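Local coordinates for protein Pcza361.24 (PDB 3G2M) that acts as an S-adenosyl-L-methionine-dependent N-methyltransferase in the biosynthesis of glycopeptide antibiotics, at residues P32-L37 against E229-P234; S264-I269 against V287-P292; S189-E194 against K282-V287. All coordinates share one frame; numbering follows the deposited sequence.

Contact 1 (P32-L37 against E229-P234); sequences PHADVL and EITIHP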
loop_
_atom_site.group_PDB
_atom_site.type_symbol
_atom_site.label_atom_id
_atom_site.label_comp_id
_atom_site.label_asym_id
_atom_site.label_seq_id
_atom_site.Cartn_x
_atom_site.Cartn_y
_atom_site.Cartn_z
ATOM N N PRO A 32 2.015 -20.332 2.148
ATOM C CA PRO A 32 2.394 -21.346 3.130
ATOM C C PRO A 32 1.450 -22.551 3.166
ATOM O O PRO A 32 1.916 -23.690 3.201
ATOM C CB PRO A 32 2.340 -20.579 4.457
ATOM C CG PRO A 32 2.677 -19.188 4.085
ATOM C CD PRO A 32 2.065 -18.975 2.724
ATOM N N HIS A 33 0.140 -22.303 3.151
ATOM C CA HIS A 33 -0.839 -23.387 3.169
ATOM C C HIS A 33 -0.864 -24.181 1.854
ATOM O O HIS A 33 -1.024 -25.404 1.873
ATOM C CB HIS A 33 -2.242 -22.876 3.515
ATOM C CG HIS A 33 -3.231 -23.974 3.762
ATOM N ND1 HIS A 33 -3.946 -24.574 2.747
ATOM C CD2 HIS A 33 -3.605 -24.596 4.904
ATOM C CE1 HIS A 33 -4.722 -25.515 3.256
ATOM N NE2 HIS A 33 -4.536 -25.548 4.564
ATOM N N ALA A 34 -0.707 -23.483 0.727
ATOM C CA ALA A 34 -0.634 -24.131 -0.587
ATOM C C ALA A 34 0.560 -25.080 -0.685
ATOM O O ALA A 34 0.419 -26.198 -1.176
ATOM C CB ALA A 34 -0.589 -23.095 -1.708
ATOM N N ASP A 35 1.721 -24.629 -0.208
ATOM C CA ASP A 35 2.937 -25.445 -0.192
ATOM C C ASP A 35 2.742 -26.767 0.542
ATOM O O ASP A 35 3.118 -27.826 0.033
ATOM C CB ASP A 35 4.099 -24.676 0.438
ATOM C CG ASP A 35 4.626 -23.577 -0.457
ATOM O OD1 ASP A 35 4.079 -23.385 -1.569
ATOM O OD2 ASP A 35 5.592 -22.900 -0.043
ATOM N N VAL A 36 2.150 -26.692 1.733
ATOM C CA VAL A 36 1.849 -27.876 2.545
ATOM C C VAL A 36 0.847 -28.809 1.845
ATOM O O VAL A 36 1.026 -30.030 1.846
ATOM C CB VAL A 36 1.364 -27.478 3.969
ATOM C CG1 VAL A 36 1.005 -28.704 4.790
ATOM C CG2 VAL A 36 2.437 -26.672 4.691
ATOM N N LEU A 37 -0.185 -28.220 1.237
ATOM C CA LEU A 37 -1.180 -28.960 0.448
ATOM C C LEU A 37 -0.568 -29.727 -0.716
ATOM O O LEU A 37 -0.750 -30.938 -0.829
ATOM C CB LEU A 37 -2.247 -28.015 -0.109
ATOM C CG LEU A 37 -3.602 -27.858 0.576
ATOM C CD1 LEU A 37 -4.379 -26.798 -0.179
ATOM C CD2 LEU A 37 -4.379 -29.173 0.613
ATOM N N GLU A 229 -4.723 -12.268 1.080
ATOM C CA GLU A 229 -4.217 -13.495 0.490
ATOM C C GLU A 229 -5.254 -14.595 0.632
ATOM O O GLU A 229 -5.739 -14.864 1.735
ATOM C CB GLU A 229 -2.915 -13.909 1.178
ATOM C CG GLU A 229 -2.216 -15.091 0.524
ATOM C CD GLU A 229 -1.288 -15.796 1.486
ATOM O OE1 GLU A 229 -0.084 -15.471 1.500
ATOM O OE2 GLU A 229 -1.764 -16.664 2.241
ATOM N N ILE A 230 -5.609 -15.208 -0.493
ATOM C CA ILE A 230 -6.536 -16.339 -0.492
ATOM C C ILE A 230 -5.875 -17.600 -1.044
ATOM O O ILE A 230 -5.040 -17.531 -1.952
ATOM C CB ILE A 230 -7.846 -16.037 -1.279
ATOM C CG1 ILE A 230 -7.542 -15.739 -2.754
ATOM C CG2 ILE A 230 -8.604 -14.884 -0.610
ATOM C CD1 ILE A 230 -8.743 -15.807 -3.689
ATOM N N THR A 231 -6.231 -18.734 -0.451
ATOM C CA THR A 231 -5.856 -20.053 -0.944
ATOM C C THR A 231 -7.143 -20.865 -1.017
ATOM O O THR A 231 -7.790 -21.101 0.008
ATOM C CB THR A 231 -4.853 -20.769 0.004
ATOM O OG1 THR A 231 -3.676 -19.969 0.175
ATOM C CG2 THR A 231 -4.458 -22.145 -0.556
ATOM N N ILE A 232 -7.514 -21.278 -2.228
ATOM C CA ILE A 232 -8.718 -22.086 -2.449
ATOM C C ILE A 232 -8.357 -23.455 -3.021
ATOM O O ILE A 232 -7.542 -23.564 -3.938
ATOM C CB ILE A 232 -9.733 -21.392 -3.401
ATOM C CG1 ILE A 232 -9.927 -19.922 -3.014
ATOM C CG2 ILE A 232 -11.079 -22.138 -3.395
ATOM C CD1 ILE A 232 -10.642 -19.082 -4.064
ATOM N N HIS A 233 -8.976 -24.492 -2.468
ATOM C CA HIS A 233 -8.782 -25.860 -2.928
ATOM C C HIS A 233 -10.066 -26.650 -2.681
ATOM O O HIS A 233 -10.869 -26.262 -1.832
ATOM C CB HIS A 233 -7.612 -26.504 -2.181
ATOM C CG HIS A 233 -7.842 -26.644 -0.710
ATOM N ND1 HIS A 233 -8.479 -27.733 -0.157
ATOM C CD2 HIS A 233 -7.528 -25.827 0.324
ATOM C CE1 HIS A 233 -8.540 -27.586 1.154
ATOM N NE2 HIS A 233 -7.972 -26.437 1.471
ATOM N N PRO A 234 -10.274 -27.754 -3.428
ATOM C CA PRO A 234 -11.448 -28.590 -3.168
ATOM C C PRO A 234 -11.374 -29.280 -1.805
ATOM O O PRO A 234 -10.283 -29.633 -1.348
ATOM C CB PRO A 234 -11.413 -29.620 -4.302
ATOM C CG PRO A 234 -10.006 -29.635 -4.772
ATOM C CD PRO A 234 -9.461 -28.264 -4.549
#
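Leu37 sets one methyl over a face of the His233 ring: its CD1 lies 3.3 Å from His233 CD2, a tight CH-pi-like approach, and the two side chains run at about a right angle. His33, one helical turn earlier, meets the same ring differently. Its CE1 comes within 3.8 Å of His233 NE2, and the imidazole planes, tilted by only 19°, are slid apart until they barely overlap. His233 CG sits between its backbone N and carbonyl carbon (chi1 64°), which lays the ring alongside the helix with one face to Leu37 CD1, while its ND1 donates to Pro234 O at 2.9 Å and restricts ring rotation. Two residues earlier in the strand, the methyl of Thr231 fits between two helix residues, CG2 being 4.1 Å from both His33 ND1 and Ala34 CB; its hydroxyl pairs with Thr31. Residues 229-234 pair antiparallel with a strand of the second subunit, so the sheet runs on across the interface; His218 of that subunit meets both histidine rings and its Arg220 forms a salt bridge with Glu229. Between helix and strand cohesion is apolar and aromatic, and with His33 ND1 only 4.6 Å from His233 NE2, a positive charge on both rings would probably be disfavoured.

Contact 2 (S264-I269 against V287-P292); sequences SGFDVI and VEAVMP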
loop_
_atom_site.group_PDB
_atom_site.type_symbol
_atom_site.label_atom_id
_atom_site.label_comp_id
_atom_site.label_asym_id
_atom_site.label_seq_id
_atom_site.Cartn_x
_atom_site.Cartn_y
_atom_site.Cartn_z
ATOM N N SER A 264 -7.076 15.157 -0.865
ATOM C CA SER A 264 -7.353 15.528 -2.255
ATOM C C SER A 264 -8.356 16.670 -2.405
ATOM O O SER A 264 -8.579 17.153 -3.520
ATOM C CB SER A 264 -7.835 14.315 -3.059
ATOM O OG SER A 264 -9.190 14.012 -2.762
ATOM N N GLY A 265 -8.967 17.087 -1.294
ATOM C CA GLY A 265 -9.865 18.245 -1.287
ATOM C C GLY A 265 -11.335 17.949 -1.030
ATOM O O GLY A 265 -12.150 18.863 -1.016
ATOM N N PHE A 266 -11.680 16.676 -0.837
ATOM C CA PHE A 266 -13.056 16.293 -0.516
ATOM C C PHE A 266 -13.328 16.479 0.971
ATOM O O PHE A 266 -12.413 16.412 1.791
ATOM C CB PHE A 266 -13.323 14.819 -0.876
ATOM C CG PHE A 266 -13.532 14.566 -2.345
ATOM C CD1 PHE A 266 -14.798 14.683 -2.914
ATOM C CD2 PHE A 266 -12.465 14.207 -3.159
ATOM C CE1 PHE A 266 -15.001 14.440 -4.286
ATOM C CE2 PHE A 266 -12.654 13.964 -4.533
ATOM C CZ PHE A 266 -13.921 14.087 -5.092
ATOM N N ASP A 267 -14.596 16.705 1.299
ATOM C CA ASP A 267 -15.111 16.555 2.650
ATOM C C ASP A 267 -15.791 15.203 2.752
ATOM O O ASP A 267 -16.748 14.951 2.028
ATOM C CB ASP A 267 -16.165 17.626 2.953
ATOM C CG ASP A 267 -15.567 18.983 3.230
ATOM O OD1 ASP A 267 -14.342 19.077 3.472
ATOM O OD2 ASP A 267 -16.346 19.963 3.215
ATOM N N VAL A 268 -15.307 14.340 3.639
ATOM C CA VAL A 268 -15.958 13.048 3.875
ATOM C C VAL A 268 -17.054 13.254 4.925
ATOM O O VAL A 268 -16.778 13.544 6.088
ATOM C CB VAL A 268 -14.934 11.924 4.259
ATOM C CG1 VAL A 268 -15.642 10.656 4.715
ATOM C CG2 VAL A 268 -14.010 11.601 3.065
ATOM N N ILE A 269 -18.302 13.136 4.490
ATOM C CA ILE A 269 -19.442 13.556 5.321
ATOM C C ILE A 269 -20.184 12.411 6.022
ATOM O O ILE A 269 -21.028 12.654 6.890
ATOM C CB ILE A 269 -20.442 14.445 4.521
ATOM C CG1 ILE A 269 -20.940 13.718 3.268
ATOM C CG2 ILE A 269 -19.789 15.787 4.170
ATOM C CD1 ILE A 269 -22.061 14.439 2.516
ATOM N N VAL A 287 -18.799 5.115 2.051
ATOM C CA VAL A 287 -18.236 6.446 2.294
ATOM C C VAL A 287 -18.914 7.457 1.373
ATOM O O VAL A 287 -19.052 7.212 0.175
ATOM C CB VAL A 287 -16.692 6.445 2.067
ATOM C CG1 VAL A 287 -16.105 7.861 2.102
ATOM C CG2 VAL A 287 -15.989 5.550 3.091
ATOM N N GLU A 288 -19.359 8.579 1.938
ATOM C CA GLU A 288 -19.933 9.677 1.149
ATOM C C GLU A 288 -19.003 10.876 1.197
ATOM O O GLU A 288 -18.613 11.325 2.283
ATOM C CB GLU A 288 -21.296 10.097 1.695
ATOM C CG GLU A 288 -22.379 9.042 1.600
ATOM C CD GLU A 288 -23.549 9.356 2.493
ATOM O OE1 GLU A 288 -24.172 10.425 2.283
ATOM O OE2 GLU A 288 -23.830 8.547 3.408
ATOM N N ALA A 289 -18.663 11.408 0.026
ATOM C CA ALA A 289 -17.763 12.556 -0.045
ATOM C C ALA A 289 -18.289 13.622 -0.990
ATOM O O ALA A 289 -18.882 13.314 -2.029
ATOM C CB ALA A 289 -16.358 12.122 -0.456
ATOM N N VAL A 290 -18.058 14.876 -0.620
ATOM C CA VAL A 290 -18.472 16.023 -1.430
ATOM C C VAL A 290 -17.358 17.068 -1.486
ATOM O O VAL A 290 -16.452 17.062 -0.652
ATOM C CB VAL A 290 -19.771 16.683 -0.882
ATOM C CG1 VAL A 290 -20.945 15.695 -0.915
ATOM C CG2 VAL A 290 -19.558 17.238 0.541
HETATM N N MSE A 291 -17.433 17.971 -2.456
HETATM C CA MSE A 291 -16.504 19.097 -2.516
HETATM C C MSE A 291 -17.006 20.219 -1.609
HETATM O O MSE A 291 -18.205 20.479 -1.573
HETATM C CB MSE A 291 -16.351 19.592 -3.956
HETATM C CG MSE A 291 -15.645 18.600 -4.874
HETATM SE SE MSE A 291 -13.918 18.051 -4.151
HETATM C CE MSE A 291 -12.995 19.773 -4.254
ATOM N N PRO A 292 -16.094 20.881 -0.864
ATOM C CA PRO A 292 -16.481 21.979 0.030
ATOM C C PRO A 292 -17.014 23.208 -0.712
ATOM O O PRO A 292 -16.972 23.262 -1.945
ATOM C CB PRO A 292 -15.172 22.336 0.748
ATOM C CG PRO A 292 -14.242 21.188 0.499
ATOM C CD PRO A 292 -14.643 20.627 -0.820
#
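Phe266 and Met291, a selenomethionine in this crystal, make a Met-aromatic contact: SE lies over one face of the ring, 3.8 Å from its centroid and 14° off the normal. Met291 reaches it by bending at chi2 and chi3, which also brings CE to 3.5 Å from Gly265 O. Ala289 CB adds an oblique contact with Phe266 CD1 at 3.9 Å. The next shell is backbone. Asp267 and Val290 form an antiparallel hydrogen-bonded pair: Asp267 N donates to Val290 O at 2.7 Å, almost in line with the carbonyl, and Val290 N returns a bond to Asp267 O. Ile269 N to Glu288 O extends the ladder, and on the face of Val290, Ile269 CD1 packs on Val290 CG1 at 3.8 Å. Val268 pairs with Ala289 without hydrogen bonds and points to the other side, its CG1 3.9 Å from Val287 CG1. Gly265, with positive phi in a Schellman motif, ends helix 254-263 and turns the chain into this strand. That helix lies against Val268 and Val287 through Leu261, while helix 166-179 touches Phe266 through Val176; beyond Glu288, which forms a salt bridge with Lys185, strand 184-191 flanks the hairpin as the next strand of the sheet.

Contact 3 (S189-E194 against K282-V287); sequences SLAMSE and KDMVLV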
loop_
_atom_site.group_PDB
_atom_site.type_symbol
_atom_site.label_atom_id
_atom_site.label_comp_id
_atom_site.label_asym_id
_atom_site.label_seq_id
_atom_site.Cartn_x
_atom_site.Cartn_y
_atom_site.Cartn_z
ATOM N N SER A 189 -17.700 2.204 -1.854
ATOM C CA SER A 189 -17.688 1.089 -0.917
ATOM C C SER A 189 -16.243 0.659 -0.725
ATOM O O SER A 189 -15.440 0.742 -1.659
ATOM C CB SER A 189 -18.542 -0.074 -1.407
ATOM O OG SER A 189 -17.974 -0.694 -2.545
ATOM N N LEU A 190 -15.911 0.227 0.491
ATOM C CA LEU A 190 -14.549 -0.172 0.836
ATOM C C LEU A 190 -14.605 -1.349 1.786
ATOM O O LEU A 190 -15.200 -1.242 2.858
ATOM C CB LEU A 190 -13.792 0.979 1.520
ATOM C CG LEU A 190 -13.633 2.303 0.745
ATOM C CD1 LEU A 190 -13.216 3.442 1.665
ATOM C CD2 LEU A 190 -12.656 2.157 -0.402
ATOM N N ALA A 191 -13.978 -2.455 1.395
ATOM C CA ALA A 191 -13.858 -3.627 2.263
ATOM C C ALA A 191 -13.063 -3.288 3.527
ATOM O O ALA A 191 -12.065 -2.562 3.463
ATOM C CB ALA A 191 -13.212 -4.776 1.515
HETATM N N MSE A 192 -13.517 -3.827 4.661
HETATM C CA MSE A 192 -12.979 -3.504 5.981
HETATM C C MSE A 192 -12.544 -4.789 6.682
HETATM O O MSE A 192 -13.381 -5.597 7.088
HETATM C CB MSE A 192 -14.022 -2.745 6.827
HETATM C CG MSE A 192 -13.579 -2.368 8.265
HETATM SE SE MSE A 192 -14.975 -1.458 9.344
HETATM C CE MSE A 192 -16.246 -2.923 9.466
ATOM N N SER A 193 -11.231 -4.965 6.815
ATOM C CA SER A 193 -10.656 -6.142 7.470
ATOM C C SER A 193 -10.875 -6.090 8.974
ATOM O O SER A 193 -11.269 -5.053 9.515
ATOM C CB SER A 193 -9.156 -6.215 7.199
ATOM O OG SER A 193 -8.482 -5.177 7.888
ATOM N N GLU A 194 -10.597 -7.203 9.649
ATOM C CA GLU A 194 -10.654 -7.236 11.108
ATOM C C GLU A 194 -9.708 -6.199 11.725
ATOM O O GLU A 194 -10.101 -5.481 12.639
ATOM C CB GLU A 194 -10.360 -8.640 11.650
ATOM C CG GLU A 194 -10.812 -8.832 13.094
ATOM C CD GLU A 194 -10.443 -10.189 13.680
ATOM O OE1 GLU A 194 -10.232 -11.157 12.910
ATOM O OE2 GLU A 194 -10.368 -10.283 14.924
ATOM N N LYS A 282 -20.320 -6.892 9.651
ATOM C CA LYS A 282 -20.158 -5.741 8.777
ATOM C C LYS A 282 -18.710 -5.736 8.278
ATOM O O LYS A 282 -17.772 -5.590 9.064
ATOM C CB LYS A 282 -20.532 -4.450 9.513
ATOM C CG LYS A 282 -22.026 -4.363 9.854
ATOM C CD LYS A 282 -22.369 -3.083 10.600
ATOM C CE LYS A 282 -23.854 -2.749 10.492
ATOM N NZ LYS A 282 -24.716 -3.644 11.310
ATOM N N ASP A 283 -18.540 -5.951 6.976
ATOM C CA ASP A 283 -17.216 -6.133 6.379
ATOM C C ASP A 283 -16.917 -5.113 5.275
ATOM O O ASP A 283 -16.021 -5.313 4.456
ATOM C CB ASP A 283 -17.071 -7.562 5.839
ATOM C CG ASP A 283 -18.081 -7.889 4.751
ATOM O OD1 ASP A 283 -19.006 -7.092 4.517
ATOM O OD2 ASP A 283 -17.950 -8.960 4.126
HETATM N N MSE A 284 -17.668 -4.018 5.283
HETATM C CA MSE A 284 -17.574 -3.002 4.256
HETATM C C MSE A 284 -18.060 -1.673 4.800
HETATM O O MSE A 284 -18.886 -1.638 5.711
HETATM C CB MSE A 284 -18.425 -3.416 3.057
HETATM C CG MSE A 284 -18.060 -2.754 1.764
HETATM SE SE MSE A 284 -18.761 -3.851 0.319
HETATM C CE MSE A 284 -17.295 -5.142 0.205
ATOM N N VAL A 285 -17.551 -0.585 4.226
ATOM C CA VAL A 285 -17.917 0.773 4.620
ATOM C C VAL A 285 -18.410 1.551 3.387
ATOM O O VAL A 285 -17.759 1.533 2.332
ATOM C CB VAL A 285 -16.713 1.514 5.294
ATOM C CG1 VAL A 285 -17.078 2.941 5.670
ATOM C CG2 VAL A 285 -16.249 0.768 6.532
ATOM N N LEU A 286 -19.572 2.194 3.518
ATOM C CA LEU A 286 -20.064 3.109 2.494
ATOM C C LEU A 286 -19.676 4.533 2.865
ATOM O O LEU A 286 -20.167 5.085 3.854
ATOM C CB LEU A 286 -21.587 2.989 2.307
ATOM C CG LEU A 286 -22.203 3.249 0.918
ATOM C CD1 LEU A 286 -21.988 4.686 0.436
ATOM C CD2 LEU A 286 -21.732 2.245 -0.149
ATOM N N VAL A 287 -18.799 5.115 2.051
ATOM C CA VAL A 287 -18.236 6.446 2.294
ATOM C C VAL A 287 -18.914 7.457 1.373
ATOM O O VAL A 287 -19.052 7.212 0.175
ATOM C CB VAL A 287 -16.692 6.445 2.067
ATOM C CG1 VAL A 287 -16.105 7.861 2.102
ATOM C CG2 VAL A 287 -15.989 5.550 3.091
#
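Met192, a selenomethionine here, lies across residues 282-285 just past the end of its strand. Its CB rests 4.0 Å from Asp283 O, the carbonyl that also accepts a 2.9 Å bond from Met192 N, the donor standing well above the carbonyl plane. With CG anti to the backbone N (chi1 179°) and chi2 equally extended, the chain runs straight out to SE, which meets Val285 CG2 at 3.8 Å. The bend then comes at chi3 (65°) and swings CE to 3.1 Å from Lys282 O, so the methyl ends against a backbone oxygen. Pro254 of helix 254-263 packs on both Met192 and Val285. Strand 184-191 is here paired antiparallel with strand 284-290, the inserted strand that gives class I methyltransferases their 3-2-1-4-5-7-6 sheet order. Leu190 and Val285 form its hydrogen-bonded pair, Val285 N reaching Leu190 O at 2.8 Å and Leu190 N answering to Val285 O. Their side chains share one face of the sheet, where Leu190 CD1 touches Val287 CG2 at 3.8 Å. The opposite face carries Ser189, Ala191, Met284 and Leu286; Ser189 CB meets Leu286 CD2 at 4.1 Å. Ser189 OG is gripped by Glu71 and by the backbone N of Ser158, and its side chain lies about 4 Å from that of Ser157, a residue that binds S-adenosyl-L-methionine.

Contacts 2 and 3 both use strand 284-290 and share Val287: one pairs it with strand 267-274 at the border of the seven-stranded sheet, the other with strand 184-191 further in. Their cohesion is mainly backbone ladder, with apolar side chains on both faces. Contact 3 lies nearest the chain's centre and beside the cofactor site, whereas contact 2 extends to Pro292, the last modelled residue, which is exposed. Contact 1 sets helix 32-40 on strand 219-234 of a separate sheet, far from the cofactor site, its centre about 40 Å from that of contact 2. The two meet mainly through rings and methyl groups, at the surface joined by the second subunit, which contact 3 only brushes.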